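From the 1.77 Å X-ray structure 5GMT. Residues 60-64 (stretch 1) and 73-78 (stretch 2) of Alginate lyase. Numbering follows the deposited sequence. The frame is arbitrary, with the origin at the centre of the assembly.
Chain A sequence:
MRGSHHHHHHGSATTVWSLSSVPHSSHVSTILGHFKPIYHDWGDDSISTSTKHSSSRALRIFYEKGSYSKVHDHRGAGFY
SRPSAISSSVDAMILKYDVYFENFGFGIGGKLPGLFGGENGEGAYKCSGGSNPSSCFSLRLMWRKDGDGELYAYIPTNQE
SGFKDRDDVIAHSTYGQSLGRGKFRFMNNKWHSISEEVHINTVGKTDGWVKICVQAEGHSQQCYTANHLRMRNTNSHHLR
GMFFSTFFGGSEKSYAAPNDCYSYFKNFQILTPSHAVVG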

ATOM      1  N   ARG A  60      14.666  -0.323  -5.393  1.00  7.48           N
ATOM      2  CA  ARG A  60      15.180  -0.479  -4.034  1.00  7.10           C
ATOM      3  C   ARG A  60      14.978   0.792  -3.246  1.00  6.21           C
ATOM      4  O   ARG A  60      15.305   1.877  -3.713  1.00  6.99           O
ATOM      5  CB  ARG A  60      16.672  -0.859  -4.026  1.00  7.10           C
ATOM      6  CG  ARG A  60      17.163  -1.318  -2.650  1.00  9.21           C
ATOM      7  CD  ARG A  60      18.691  -1.454  -2.575  1.00  9.30           C
ATOM      8  NE  ARG A  60      19.336  -0.146  -2.429  1.00  6.54           N
ATOM      9  CZ  ARG A  60      20.649   0.048  -2.303  1.00  9.79           C
ATOM     10  NH1 ARG A  60      21.491  -0.978  -2.312  1.00  9.87           N
ATOM     11  NH2 ARG A  60      21.121   1.283  -2.161  1.00  9.03           N
ATOM     12  N   ILE A  61      14.436   0.638  -2.046  1.00  5.99           N
ATOM     13  CA  ILE A  61      14.227   1.753  -1.138  1.00  7.55           C
ATOM     14  C   ILE A  61      15.108   1.580   0.094  1.00  6.66           C
ATOM     15  O   ILE A  61      15.088   0.528   0.742  1.00  6.33           O
ATOM     16  CB  ILE A  61      12.747   1.858  -0.687  1.00  8.71           C
ATOM     17  CG1 ILE A  61      11.800   1.842  -1.895  1.00  7.33           C
ATOM     18  CG2 ILE A  61      12.556   3.099   0.191  1.00  7.53           C
ATOM     19  CD1 ILE A  61      12.011   2.993  -2.879  1.00  6.09           C
ATOM     20  N   PHE A  62      15.857   2.630   0.418  1.00  5.15           N
ATOM     21  CA  PHE A  62      16.747   2.639   1.559  1.00  8.45           C
ATOM     22  C   PHE A  62      16.133   3.427   2.721  1.00  9.13           C
ATOM     23  O   PHE A  62      15.679   4.552   2.529  1.00  9.57           O
ATOM     24  CB  PHE A  62      18.092   3.241   1.147  1.00  6.81           C
ATOM     25  CG  PHE A  62      18.992   3.568   2.294  1.00  9.46           C
ATOM     26  CD1 PHE A  62      19.375   2.582   3.189  1.00 10.65           C
ATOM     27  CD2 PHE A  62      19.476   4.853   2.465  1.00  8.93           C
ATOM     28  CE1 PHE A  62      20.224   2.867   4.239  1.00 12.25           C
ATOM     29  CE2 PHE A  62      20.324   5.154   3.518  1.00 12.35           C
ATOM     30  CZ  PHE A  62      20.701   4.160   4.403  1.00 12.56           C
ATOM     31  N   TYR A  63      16.095   2.815   3.906  1.00  6.71           N
ATOM     32  CA  TYR A  63      15.691   3.502   5.123  1.00  7.60           C
ATOM     33  C   TYR A  63      16.892   3.579   6.045  1.00  9.84           C
ATOM     34  O   TYR A  63      17.364   2.562   6.570  1.00  8.12           O
ATOM     35  CB  TYR A  63      14.540   2.789   5.853  1.00  8.22           C
ATOM     36  CG  TYR A  63      13.488   2.138   4.982  1.00  8.04           C
ATOM     37  CD1 TYR A  63      12.242   2.742   4.769  1.00  8.12           C
ATOM     38  CD2 TYR A  63      13.728   0.901   4.394  1.00  8.42           C
ATOM     39  CE1 TYR A  63      11.289   2.127   3.978  1.00  6.08           C
ATOM     40  CE2 TYR A  63      12.791   0.288   3.603  1.00  7.40           C
ATOM     41  CZ  TYR A  63      11.566   0.900   3.401  1.00  8.27           C
ATOM     42  OH  TYR A  63      10.636   0.275   2.620  1.00  6.53           O
ATOM     43  N   GLU A  64      17.381   4.788   6.245  1.00  8.90           N
ATOM     44  CA  GLU A  64      18.525   4.998   7.105  1.00 10.40           C
ATOM     45  C   GLU A  64      18.176   4.676   8.552  1.00 11.95           C
ATOM     46  O   GLU A  64      17.058   4.933   8.988  1.00 10.07           O
ATOM     47  CB  GLU A  64      18.985   6.437   6.975  1.00 11.37           C
ATOM     48  CG  GLU A  64      20.301   6.733   7.602  1.00 14.35           C
ATOM     49  CD  GLU A  64      21.014   7.828   6.845  1.00 19.68           C
ATOM     50  OE1 GLU A  64      22.191   7.612   6.472  1.00 14.85           O
ATOM     51  OE2 GLU A  64      20.378   8.887   6.608  1.00 13.13           O
TER
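Stretch 2 73-78: DHRGAG

Stretch 2 comes back against the end of a strand that begins earlier in the chain and runs through residues 60-63, running against it but well off a straight antiparallel line. The N-to-C directions of the two strand segments differ by 129°, and their axes come no closer than 6.5 Å. The backbones are nearest where the first strand ends: the CA atoms of Tyr63 and Arg75 lie 5.0 Å apart, those of Glu64 and His74 5.5 Å. From there the chain of stretch 2 passes through Gly76 into extended Ala77 and Gly78, and Gly78 is already out of contact.

His74 is the anchor. Its backbone is left-handed, phi/psi 46/52, and the chain at this turn presents the carbonyl to Glu64, the first residue past the strand: Glu64 N donates to His74 O at 3.0 Å and 172°, almost linear. The side chain closes the same pair a second time. With CB directed toward stretch 1 and chi1 at m, the imidazole brings ND1 to 3.0 Å from Glu64 OE2, donating a hydrogen bond at a more bent 141°. Glu64 meets it with chi1 at t and chi2 at 149°, between wells; in this conformation OE2 lies at the edge of the imidazole, near its plane. The same oxygen accepts a short 2.5 Å hydrogen bond from a water, which also donates to Asp73 O at 3.0 Å, so Glu64 OE2 is tied to two successive residues of stretch 2.

Phe62 starts with CB sideways, yet chi1 at t carries its ring nearer, with CE2 3.9 Å from His74 CB. The two rings pack obliquely, centroids 5.8 Å apart and planes at 54°. Tyr63, chi1 near m at -36°, lays its ring beside the next two residues: CD1 is 3.9 Å from Arg75 O, which lies at the ring edge, and 4.2 Å from Gly76 CA. Its OH is satisfied elsewhere in the structure. Arg75 points CB away and leaves this contact to its backbone.

Gly76 is tightly constrained by its backbone angles. At phi/psi 126/-158 a CB would jam against the carbonyl O of Arg75, which alone calls for glycine, and it would also stand 3.6 Å from Tyr63 CE1. Ile61 CG2 packs on Gly76 CA at 3.7 Å. Ile61, m at both chi angles, also reaches Ala77, CD1 to CB 4.1 Å, a small apolar contact between buried residues. The rule to read here is a polar clasp at the turn, followed by close packing over a glycine.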

ATOM      1  N   ASP A  73      15.939  13.177   5.720  1.00 16.10           N
ATOM      2  CA  ASP A  73      16.762  12.450   4.744  1.00 16.47           C
ATOM      3  C   ASP A  73      16.626  10.938   4.840  1.00 11.52           C
ATOM      4  O   ASP A  73      16.513  10.391   5.939  1.00 10.91           O
ATOM      5  CB  ASP A  73      18.239  12.825   4.924  1.00 14.56           C
ATOM      6  CG  ASP A  73      18.473  14.306   4.808  1.00 16.51           C
ATOM      7  OD1 ASP A  73      18.054  14.896   3.791  1.00 16.98           O
ATOM      8  OD2 ASP A  73      19.033  14.884   5.763  1.00 19.65           O
ATOM      9  N   HIS A  74      16.678  10.284   3.674  1.00  9.08           N
ATOM     10  CA  HIS A  74      16.722   8.829   3.545  1.00  8.59           C
ATOM     11  C   HIS A  74      15.702   8.123   4.426  1.00  9.40           C
ATOM     12  O   HIS A  74      16.054   7.209   5.170  1.00  7.89           O
ATOM     13  CB  HIS A  74      18.124   8.298   3.872  1.00  9.85           C
ATOM     14  CG  HIS A  74      19.222   9.013   3.151  1.00 12.00           C
ATOM     15  ND1 HIS A  74      20.155   9.793   3.803  1.00 13.70           N
ATOM     16  CD2 HIS A  74      19.525   9.083   1.833  1.00 12.15           C
ATOM     17  CE1 HIS A  74      20.984  10.315   2.915  1.00 17.65           C
ATOM     18  NE2 HIS A  74      20.621   9.899   1.715  1.00 12.64           N
ATOM     19  N   ARG A  75      14.440   8.535   4.332  1.00  8.00           N
ATOM     20  CA  ARG A  75      13.410   7.964   5.194  1.00  8.14           C
ATOM     21  C   ARG A  75      12.436   7.063   4.434  1.00  8.94           C
ATOM     22  O   ARG A  75      11.501   6.533   5.028  1.00 10.11           O
ATOM     23  CB  ARG A  75      12.622   9.073   5.905  1.00 12.03           C
ATOM     24  CG  ARG A  75      11.692   9.844   4.957  1.00 15.18           C
ATOM     25  CD  ARG A  75      10.835  10.853   5.700  1.00 18.21           C
ATOM     26  NE  ARG A  75       9.951  11.599   4.808  1.00 22.37           N
ATOM     27  CZ  ARG A  75      10.363  12.561   3.992  1.00 25.62           C
ATOM     28  NH1 ARG A  75      11.651  12.879   3.943  1.00 29.51           N
ATOM     29  NH2 ARG A  75       9.493  13.194   3.212  1.00 27.13           N
ATOM     30  N   GLY A  76      12.668   6.875   3.137  1.00  7.88           N
ATOM     31  CA  GLY A  76      11.783   6.062   2.316  1.00  6.36           C
ATOM     32  C   GLY A  76      11.304   6.841   1.106  1.00  8.43           C
ATOM     33  O   GLY A  76      11.938   7.818   0.705  1.00  9.32           O
ATOM     34  N   ALA A  77      10.182   6.432   0.523  1.00  6.86           N
ATOM     35  CA  ALA A  77       9.694   7.110  -0.678  1.00  9.02           C
ATOM     36  C   ALA A  77       8.197   6.930  -0.886  1.00  9.56           C
ATOM     37  O   ALA A  77       7.564   6.057  -0.280  1.00  6.53           O
ATOM     38  CB  ALA A  77      10.450   6.612  -1.892  1.00  6.59           C
ATOM     39  N   GLY A  78       7.625   7.765  -1.747  1.00  8.71           N
ATOM     40  CA  GLY A  78       6.193   7.711  -1.969  1.00  7.54           C
ATOM     41  C   GLY A  78       5.804   8.349  -3.279  1.00  8.27           C
ATOM     42  O   GLY A  78       6.463   9.291  -3.740  1.00  7.40           O
TER
HETATM   43  O   HOH W   1      18.519   9.768   8.101  1.00 17.33           O